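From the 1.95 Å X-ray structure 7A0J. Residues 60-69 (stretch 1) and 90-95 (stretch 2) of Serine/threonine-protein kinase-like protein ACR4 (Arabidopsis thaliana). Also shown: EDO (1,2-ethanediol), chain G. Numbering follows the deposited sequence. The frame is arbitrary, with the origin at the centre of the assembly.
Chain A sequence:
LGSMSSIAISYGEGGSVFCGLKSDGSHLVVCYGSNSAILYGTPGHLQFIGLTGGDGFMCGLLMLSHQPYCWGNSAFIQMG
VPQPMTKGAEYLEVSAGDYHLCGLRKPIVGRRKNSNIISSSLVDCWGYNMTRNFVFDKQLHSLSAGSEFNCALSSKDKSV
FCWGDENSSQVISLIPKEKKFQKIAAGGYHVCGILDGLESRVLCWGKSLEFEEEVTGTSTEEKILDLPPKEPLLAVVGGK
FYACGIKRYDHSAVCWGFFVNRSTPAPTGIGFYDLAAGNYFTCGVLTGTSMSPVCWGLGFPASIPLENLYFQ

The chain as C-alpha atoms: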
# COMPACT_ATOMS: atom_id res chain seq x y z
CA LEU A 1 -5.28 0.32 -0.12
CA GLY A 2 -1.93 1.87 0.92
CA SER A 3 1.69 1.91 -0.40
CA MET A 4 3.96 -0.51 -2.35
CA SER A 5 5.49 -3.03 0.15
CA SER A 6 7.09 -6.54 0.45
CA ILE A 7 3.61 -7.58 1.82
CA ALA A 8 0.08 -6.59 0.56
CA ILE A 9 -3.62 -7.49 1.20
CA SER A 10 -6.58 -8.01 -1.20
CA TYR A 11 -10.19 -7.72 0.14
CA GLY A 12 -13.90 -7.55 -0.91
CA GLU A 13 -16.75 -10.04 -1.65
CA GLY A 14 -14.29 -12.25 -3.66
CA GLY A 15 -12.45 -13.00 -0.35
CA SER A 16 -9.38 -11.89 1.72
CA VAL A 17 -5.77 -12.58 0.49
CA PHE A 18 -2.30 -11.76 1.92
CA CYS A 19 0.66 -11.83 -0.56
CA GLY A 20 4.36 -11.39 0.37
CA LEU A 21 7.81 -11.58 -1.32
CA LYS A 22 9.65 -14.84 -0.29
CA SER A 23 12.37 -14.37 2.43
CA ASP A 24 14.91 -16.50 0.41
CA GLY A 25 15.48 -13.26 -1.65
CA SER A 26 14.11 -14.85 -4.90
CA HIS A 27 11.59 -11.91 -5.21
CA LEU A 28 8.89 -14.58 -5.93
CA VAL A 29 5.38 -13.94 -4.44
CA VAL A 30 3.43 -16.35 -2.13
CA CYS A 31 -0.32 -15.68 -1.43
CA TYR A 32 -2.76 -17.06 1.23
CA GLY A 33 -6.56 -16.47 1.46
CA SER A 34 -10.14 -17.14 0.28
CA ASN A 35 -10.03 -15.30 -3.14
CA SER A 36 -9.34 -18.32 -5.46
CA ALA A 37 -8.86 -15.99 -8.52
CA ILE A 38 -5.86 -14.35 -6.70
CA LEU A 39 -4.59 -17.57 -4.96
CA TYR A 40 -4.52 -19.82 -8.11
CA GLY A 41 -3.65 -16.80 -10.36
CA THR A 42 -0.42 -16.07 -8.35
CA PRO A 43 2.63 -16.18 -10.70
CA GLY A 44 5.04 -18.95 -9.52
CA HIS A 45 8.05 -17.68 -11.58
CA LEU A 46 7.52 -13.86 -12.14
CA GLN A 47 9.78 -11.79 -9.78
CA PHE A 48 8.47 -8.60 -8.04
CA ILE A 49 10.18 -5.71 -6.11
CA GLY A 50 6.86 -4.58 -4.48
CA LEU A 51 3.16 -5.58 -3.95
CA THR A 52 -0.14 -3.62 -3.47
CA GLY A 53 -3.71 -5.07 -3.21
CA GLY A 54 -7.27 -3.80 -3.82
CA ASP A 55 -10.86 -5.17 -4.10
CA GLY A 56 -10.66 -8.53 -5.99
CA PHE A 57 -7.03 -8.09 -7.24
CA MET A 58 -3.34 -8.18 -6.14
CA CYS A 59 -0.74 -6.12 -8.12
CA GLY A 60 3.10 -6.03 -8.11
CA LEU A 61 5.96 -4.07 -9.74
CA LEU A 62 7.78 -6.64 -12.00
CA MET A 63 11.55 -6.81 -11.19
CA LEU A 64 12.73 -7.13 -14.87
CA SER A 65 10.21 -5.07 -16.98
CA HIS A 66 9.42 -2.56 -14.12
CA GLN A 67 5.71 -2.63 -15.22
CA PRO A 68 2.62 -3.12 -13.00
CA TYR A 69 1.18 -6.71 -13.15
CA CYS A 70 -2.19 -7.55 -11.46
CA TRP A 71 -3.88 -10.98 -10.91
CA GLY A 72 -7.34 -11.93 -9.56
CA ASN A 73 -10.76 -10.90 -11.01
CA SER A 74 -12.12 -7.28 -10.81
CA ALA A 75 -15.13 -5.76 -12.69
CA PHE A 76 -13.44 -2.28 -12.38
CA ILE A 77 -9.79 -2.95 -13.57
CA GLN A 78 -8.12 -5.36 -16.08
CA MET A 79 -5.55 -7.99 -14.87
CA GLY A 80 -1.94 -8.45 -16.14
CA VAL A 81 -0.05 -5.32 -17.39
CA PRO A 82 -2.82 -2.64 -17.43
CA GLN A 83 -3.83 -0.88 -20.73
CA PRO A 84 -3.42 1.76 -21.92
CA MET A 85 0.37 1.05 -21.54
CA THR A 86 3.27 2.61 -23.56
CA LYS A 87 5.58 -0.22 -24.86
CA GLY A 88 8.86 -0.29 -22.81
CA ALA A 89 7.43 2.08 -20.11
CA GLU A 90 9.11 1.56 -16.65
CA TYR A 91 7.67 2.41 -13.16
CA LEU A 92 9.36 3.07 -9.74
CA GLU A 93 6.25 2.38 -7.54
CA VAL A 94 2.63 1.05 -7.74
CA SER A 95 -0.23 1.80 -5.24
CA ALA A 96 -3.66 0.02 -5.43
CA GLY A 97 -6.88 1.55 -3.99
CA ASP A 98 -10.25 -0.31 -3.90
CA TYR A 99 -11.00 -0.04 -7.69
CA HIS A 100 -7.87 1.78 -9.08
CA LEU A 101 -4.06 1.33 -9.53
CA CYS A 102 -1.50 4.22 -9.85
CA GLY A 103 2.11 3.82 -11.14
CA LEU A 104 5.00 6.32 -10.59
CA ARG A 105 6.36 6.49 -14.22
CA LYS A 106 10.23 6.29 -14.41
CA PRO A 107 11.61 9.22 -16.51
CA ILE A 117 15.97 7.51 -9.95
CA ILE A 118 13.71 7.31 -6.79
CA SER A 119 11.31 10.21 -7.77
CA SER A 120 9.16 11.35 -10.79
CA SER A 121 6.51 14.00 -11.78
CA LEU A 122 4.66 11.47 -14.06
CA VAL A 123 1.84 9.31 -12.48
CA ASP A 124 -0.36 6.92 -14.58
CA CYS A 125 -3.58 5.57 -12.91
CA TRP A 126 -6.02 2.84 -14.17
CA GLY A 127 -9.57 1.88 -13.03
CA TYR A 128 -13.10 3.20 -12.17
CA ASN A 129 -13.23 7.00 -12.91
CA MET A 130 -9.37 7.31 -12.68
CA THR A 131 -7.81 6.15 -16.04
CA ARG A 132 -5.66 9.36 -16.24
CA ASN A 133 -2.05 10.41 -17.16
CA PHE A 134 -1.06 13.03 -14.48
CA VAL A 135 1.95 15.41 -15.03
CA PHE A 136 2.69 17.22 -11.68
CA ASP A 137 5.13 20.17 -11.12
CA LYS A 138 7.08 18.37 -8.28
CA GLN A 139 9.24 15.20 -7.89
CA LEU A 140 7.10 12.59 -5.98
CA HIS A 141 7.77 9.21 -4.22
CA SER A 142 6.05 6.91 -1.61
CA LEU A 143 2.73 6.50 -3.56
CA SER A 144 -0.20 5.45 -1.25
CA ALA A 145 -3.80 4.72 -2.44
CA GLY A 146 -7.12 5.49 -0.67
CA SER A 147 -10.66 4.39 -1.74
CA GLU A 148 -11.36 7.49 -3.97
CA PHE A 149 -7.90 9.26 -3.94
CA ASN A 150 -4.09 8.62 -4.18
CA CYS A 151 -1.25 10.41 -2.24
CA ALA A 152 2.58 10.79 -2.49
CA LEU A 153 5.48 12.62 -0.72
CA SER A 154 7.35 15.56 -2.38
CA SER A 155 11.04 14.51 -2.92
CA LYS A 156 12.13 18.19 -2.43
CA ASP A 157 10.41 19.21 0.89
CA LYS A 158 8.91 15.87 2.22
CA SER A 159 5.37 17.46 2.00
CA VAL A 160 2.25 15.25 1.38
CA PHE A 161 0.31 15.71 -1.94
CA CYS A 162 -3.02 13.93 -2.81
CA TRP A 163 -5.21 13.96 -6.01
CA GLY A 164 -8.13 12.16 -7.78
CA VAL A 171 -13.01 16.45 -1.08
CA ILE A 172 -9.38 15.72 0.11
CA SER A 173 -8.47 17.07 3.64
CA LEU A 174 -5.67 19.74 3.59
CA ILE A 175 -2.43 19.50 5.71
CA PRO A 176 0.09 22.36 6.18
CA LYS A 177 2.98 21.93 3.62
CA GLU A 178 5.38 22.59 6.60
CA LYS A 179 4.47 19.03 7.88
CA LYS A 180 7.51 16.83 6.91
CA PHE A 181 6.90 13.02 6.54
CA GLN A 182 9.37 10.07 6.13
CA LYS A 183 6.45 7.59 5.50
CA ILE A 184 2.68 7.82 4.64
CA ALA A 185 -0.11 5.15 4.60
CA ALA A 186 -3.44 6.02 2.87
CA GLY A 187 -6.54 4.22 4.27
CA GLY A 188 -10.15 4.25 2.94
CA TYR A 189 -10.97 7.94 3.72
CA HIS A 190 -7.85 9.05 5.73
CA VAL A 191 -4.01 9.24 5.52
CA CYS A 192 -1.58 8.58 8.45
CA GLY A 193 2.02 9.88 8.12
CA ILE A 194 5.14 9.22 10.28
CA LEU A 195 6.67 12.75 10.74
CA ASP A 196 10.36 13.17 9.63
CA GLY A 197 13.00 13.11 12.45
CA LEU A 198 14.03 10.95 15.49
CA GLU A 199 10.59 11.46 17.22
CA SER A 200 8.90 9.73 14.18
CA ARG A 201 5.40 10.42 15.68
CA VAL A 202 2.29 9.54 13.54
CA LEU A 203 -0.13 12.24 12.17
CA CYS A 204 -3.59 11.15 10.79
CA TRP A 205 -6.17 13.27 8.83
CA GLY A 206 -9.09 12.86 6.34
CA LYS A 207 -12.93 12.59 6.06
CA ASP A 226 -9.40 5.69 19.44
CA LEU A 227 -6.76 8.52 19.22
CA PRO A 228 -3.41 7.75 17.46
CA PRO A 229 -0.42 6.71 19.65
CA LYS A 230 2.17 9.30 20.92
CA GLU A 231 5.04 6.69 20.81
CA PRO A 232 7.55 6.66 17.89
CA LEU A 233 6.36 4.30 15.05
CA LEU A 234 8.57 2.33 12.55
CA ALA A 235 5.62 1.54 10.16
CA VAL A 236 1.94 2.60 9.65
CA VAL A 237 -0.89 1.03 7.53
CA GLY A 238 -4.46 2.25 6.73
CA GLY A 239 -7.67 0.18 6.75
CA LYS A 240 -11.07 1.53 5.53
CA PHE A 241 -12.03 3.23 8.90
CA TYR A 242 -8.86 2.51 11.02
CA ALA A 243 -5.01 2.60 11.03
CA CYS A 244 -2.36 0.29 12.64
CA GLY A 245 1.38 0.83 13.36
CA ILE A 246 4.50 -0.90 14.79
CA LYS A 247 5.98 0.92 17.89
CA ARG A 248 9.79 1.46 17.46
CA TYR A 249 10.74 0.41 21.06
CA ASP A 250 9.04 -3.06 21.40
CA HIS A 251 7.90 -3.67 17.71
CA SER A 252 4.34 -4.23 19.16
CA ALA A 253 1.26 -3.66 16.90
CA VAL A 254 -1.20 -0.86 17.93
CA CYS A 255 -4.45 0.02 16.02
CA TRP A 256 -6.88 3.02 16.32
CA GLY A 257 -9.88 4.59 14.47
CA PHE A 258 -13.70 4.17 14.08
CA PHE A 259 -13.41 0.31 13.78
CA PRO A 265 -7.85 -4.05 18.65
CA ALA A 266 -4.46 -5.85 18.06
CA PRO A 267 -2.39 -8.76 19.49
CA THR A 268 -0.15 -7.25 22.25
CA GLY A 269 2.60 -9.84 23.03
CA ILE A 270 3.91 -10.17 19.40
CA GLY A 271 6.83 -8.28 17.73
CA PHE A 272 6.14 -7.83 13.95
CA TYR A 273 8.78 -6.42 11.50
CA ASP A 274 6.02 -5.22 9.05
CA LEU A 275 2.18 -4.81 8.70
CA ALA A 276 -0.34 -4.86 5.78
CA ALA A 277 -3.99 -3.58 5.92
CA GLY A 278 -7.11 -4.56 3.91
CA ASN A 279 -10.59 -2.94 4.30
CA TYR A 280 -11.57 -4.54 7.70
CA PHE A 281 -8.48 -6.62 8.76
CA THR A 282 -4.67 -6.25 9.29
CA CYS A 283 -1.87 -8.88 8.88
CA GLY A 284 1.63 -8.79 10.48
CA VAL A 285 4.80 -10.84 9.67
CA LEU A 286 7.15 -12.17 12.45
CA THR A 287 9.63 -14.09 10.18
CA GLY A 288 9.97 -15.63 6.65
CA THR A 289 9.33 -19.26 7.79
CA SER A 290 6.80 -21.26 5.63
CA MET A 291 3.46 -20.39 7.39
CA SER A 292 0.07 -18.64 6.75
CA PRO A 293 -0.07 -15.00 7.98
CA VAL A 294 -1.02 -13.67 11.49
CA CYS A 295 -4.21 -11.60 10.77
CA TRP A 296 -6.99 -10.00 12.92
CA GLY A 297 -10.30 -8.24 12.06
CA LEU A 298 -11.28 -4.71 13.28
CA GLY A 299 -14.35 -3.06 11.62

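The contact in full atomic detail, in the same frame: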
# COMPACT_ATOMS: atom_id res chain seq x y z
N GLY A 60 1.67 -6.12 -8.44
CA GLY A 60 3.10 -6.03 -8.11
C GLY A 60 3.85 -5.26 -9.17
O GLY A 60 3.37 -5.20 -10.32
N LEU A 61 4.98 -4.66 -8.79
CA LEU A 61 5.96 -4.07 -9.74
C LEU A 61 6.94 -5.17 -10.16
O LEU A 61 7.68 -5.65 -9.28
CB LEU A 61 6.67 -2.90 -9.06
CG LEU A 61 7.67 -2.13 -9.92
CD1 LEU A 61 7.03 -1.67 -11.22
CD2 LEU A 61 8.25 -0.94 -9.16
N LEU A 62 6.90 -5.57 -11.43
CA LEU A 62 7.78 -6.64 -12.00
C LEU A 62 9.24 -6.19 -11.91
O LEU A 62 9.53 -5.03 -12.25
CB LEU A 62 7.37 -6.90 -13.46
CG LEU A 62 6.05 -7.65 -13.66
CD1 LEU A 62 5.61 -7.58 -15.11
CD2 LEU A 62 6.17 -9.10 -13.20
N MET A 63 10.12 -7.09 -11.47
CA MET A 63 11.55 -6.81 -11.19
C MET A 63 12.31 -6.51 -12.49
O MET A 63 13.19 -5.63 -12.47
CB MET A 63 12.21 -8.00 -10.48
CG MET A 63 13.61 -7.70 -9.97
SD MET A 63 14.29 -9.08 -9.03
CE MET A 63 14.72 -10.20 -10.36
N LEU A 64 11.98 -7.21 -13.58
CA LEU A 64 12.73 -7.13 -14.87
C LEU A 64 12.18 -6.00 -15.74
O LEU A 64 12.97 -5.12 -16.13
CB LEU A 64 12.65 -8.49 -15.58
CG LEU A 64 13.24 -9.67 -14.82
CD1 LEU A 64 13.10 -10.96 -15.61
CD2 LEU A 64 14.70 -9.43 -14.46
N SER A 65 10.88 -6.01 -16.04
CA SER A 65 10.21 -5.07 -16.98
C SER A 65 9.86 -3.75 -16.29
O SER A 65 9.68 -2.75 -17.01
CB SER A 65 8.98 -5.70 -17.59
OG SER A 65 7.96 -5.85 -16.61
N HIS A 66 9.77 -3.74 -14.95
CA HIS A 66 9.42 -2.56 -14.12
C HIS A 66 8.03 -2.04 -14.50
O HIS A 66 7.81 -0.81 -14.45
CB HIS A 66 10.51 -1.47 -14.23
CG HIS A 66 11.84 -1.89 -13.70
ND1 HIS A 66 13.02 -1.59 -14.35
CD2 HIS A 66 12.18 -2.59 -12.60
CE1 HIS A 66 14.03 -2.08 -13.67
NE2 HIS A 66 13.54 -2.70 -12.58
N GLN A 67 7.11 -2.95 -14.86
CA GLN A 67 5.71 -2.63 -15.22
C GLN A 67 4.79 -3.18 -14.14
O GLN A 67 5.10 -4.20 -13.52
CB GLN A 67 5.36 -3.20 -16.60
CG GLN A 67 6.16 -2.57 -17.73
CD GLN A 67 5.65 -2.94 -19.10
OE1 GLN A 67 5.10 -4.02 -19.31
NE2 GLN A 67 5.83 -2.03 -20.05
N PRO A 68 3.63 -2.54 -13.87
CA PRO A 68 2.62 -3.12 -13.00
C PRO A 68 2.06 -4.41 -13.61
O PRO A 68 1.94 -4.49 -14.82
CB PRO A 68 1.53 -2.04 -12.86
CG PRO A 68 1.78 -1.06 -14.00
CD PRO A 68 3.24 -1.22 -14.39
N TYR A 69 1.78 -5.41 -12.77
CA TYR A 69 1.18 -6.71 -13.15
C TYR A 69 0.20 -7.15 -12.06
O TYR A 69 0.65 -7.41 -10.92
CB TYR A 69 2.26 -7.77 -13.37
CG TYR A 69 1.76 -9.07 -13.95
CD1 TYR A 69 1.63 -9.24 -15.32
CD2 TYR A 69 1.40 -10.13 -13.13
CE1 TYR A 69 1.16 -10.43 -15.86
CE2 TYR A 69 0.93 -11.32 -13.65
CZ TYR A 69 0.81 -11.47 -15.02
OH TYR A 69 0.36 -12.64 -15.56
N GLU A 90 8.62 2.07 -17.96
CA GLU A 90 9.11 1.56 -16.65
C GLU A 90 8.50 2.41 -15.52
O GLU A 90 8.23 3.60 -15.76
CB GLU A 90 10.63 1.61 -16.59
CG GLU A 90 11.30 0.80 -17.68
CD GLU A 90 12.81 0.73 -17.55
OE1 GLU A 90 13.50 1.04 -18.54
OE2 GLU A 90 13.29 0.36 -16.46
N TYR A 91 8.31 1.80 -14.35
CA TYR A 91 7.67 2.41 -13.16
C TYR A 91 8.56 2.16 -11.93
O TYR A 91 9.22 1.10 -11.86
CB TYR A 91 6.25 1.86 -12.99
CG TYR A 91 5.31 2.31 -14.08
CD1 TYR A 91 5.26 1.65 -15.30
CD2 TYR A 91 4.48 3.41 -13.91
CE1 TYR A 91 4.41 2.07 -16.31
CE2 TYR A 91 3.63 3.84 -14.91
CZ TYR A 91 3.59 3.17 -16.12
OH TYR A 91 2.75 3.58 -17.11
N LEU A 92 8.57 3.11 -11.00
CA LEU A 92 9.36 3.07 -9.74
C LEU A 92 8.51 2.47 -8.61
O LEU A 92 9.07 1.75 -7.77
CB LEU A 92 9.83 4.48 -9.38
CG LEU A 92 10.71 5.17 -10.42
CD1 LEU A 92 10.99 6.61 -10.03
CD2 LEU A 92 12.02 4.41 -10.61
N GLU A 93 7.21 2.79 -8.60
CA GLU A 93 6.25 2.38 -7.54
C GLU A 93 4.88 2.09 -8.15
O GLU A 93 4.58 2.62 -9.24
CB GLU A 93 6.10 3.47 -6.48
CG GLU A 93 7.40 3.85 -5.79
CD GLU A 93 7.24 4.87 -4.68
OE1 GLU A 93 6.15 4.92 -4.08
OE2 GLU A 93 8.21 5.60 -4.42
N VAL A 94 4.08 1.28 -7.45
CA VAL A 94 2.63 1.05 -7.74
C VAL A 94 1.88 1.13 -6.40
O VAL A 94 2.42 0.64 -5.39
CB VAL A 94 2.39 -0.29 -8.45
CG1 VAL A 94 2.95 -0.28 -9.87
CG2 VAL A 94 2.94 -1.48 -7.68
N SER A 95 0.70 1.74 -6.40
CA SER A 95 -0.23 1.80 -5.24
C SER A 95 -1.65 1.49 -5.72
O SER A 95 -2.11 2.15 -6.68
CB SER A 95 -0.16 3.14 -4.55
OG SER A 95 -0.51 4.18 -5.44
C1 EDO G . 0.76 -16.35 -15.03
O1 EDO G . 1.78 -15.58 -15.63
C2 EDO G . 0.26 -15.75 -13.76
O2 EDO G . -0.31 -14.47 -13.92

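Two hydrogen bonds, both made by His66, tie the stretches together at one end of the contact. The first is from the backbone. Tyr91 N donates to His66 O over 2.7 Å, with a bent angle of 135° at the hydrogen. The same carbonyl also receives a CA-H...O contact, with 3.5 Å between Glu90 CA and His66 O. The second hydrogen bond joins side chains. His66 ND1 donates to Glu90 OE2 at 2.9 Å and 161°, which is close to straight. The carboxylate oxygen lies at the edge of the imidazole, near the ring plane, where the N-H of ND1 points.

The side chains are set up for this bond. His66 has its CA-to-CB bond toward stretch 2 and chi1 in the m well. Glu90 leaves its backbone sideways, with chi1 m and chi2 t, and this extended chain carries its carboxylate to the ring. The pair is partly exposed, a place that suits polar groups. Along the way, Glu90 CG passes 4.0 Å from Ser65 O.

His66 lies in the turn before Pro68. Residues 63-65 have helical phi/psi values, and His66 itself has positive phi and psi (60/35). Leu62 N bonds to Gln67 O at 3.1 Å, and a weak bond runs from His66 N to Leu62 O at 3.0 Å. Gln67 N also makes a weak bond to Ser65 OG, at 3.5 Å. Further along the hairpin, Gly60 and Tyr69 are paired by two backbone bonds: Gly60 N to Tyr69 O at 3.0 Å, and Tyr69 N to Gly60 O at 2.9 Å.

Beyond the polar end the contact is packing. Strands 60-62 and 93-95 run roughly antiparallel, at 157°, and their axes approach to 6.9 Å. No backbone hydrogen bond links these two strands; side chains fill the space between them. Leu61, Pro68 and Val94 all have their CA-to-CB bonds toward the other stretch and are buried, as suits their apolar side chains. Pro68 CB lies 3.7 Å from Val94 CG1, and Leu61 CB lies 4.2 Å from Val94 CG2. The two methyls of the branched valine thus meet different partners.

Leu61, with chi1 t and chi2 p, reaches the corner of the chain at Leu92. Leu61 CD2 is 3.1 Å from Leu92 O and 3.5 Å from Tyr91 O. Leu61 CD1 is 4.0 Å from Tyr91 CB.

Tyr91 joins the polar and apolar parts. Its backbone N holds His66, while its ring atom CD1 is 3.6 Å from Pro68 CD. The ring is buried, and its hydroxyl is satisfied by a hydrogen bond elsewhere in the structure. In all, 429 Å² is buried between the stretches, both sides summed.

Tyr69 takes no part in the contact. Its CA-to-CB bond points away from stretch 2, and its OH shares a 2.5 Å hydrogen bond with O2 of the ethanediol, probably a molecule from the crystallisation liquor.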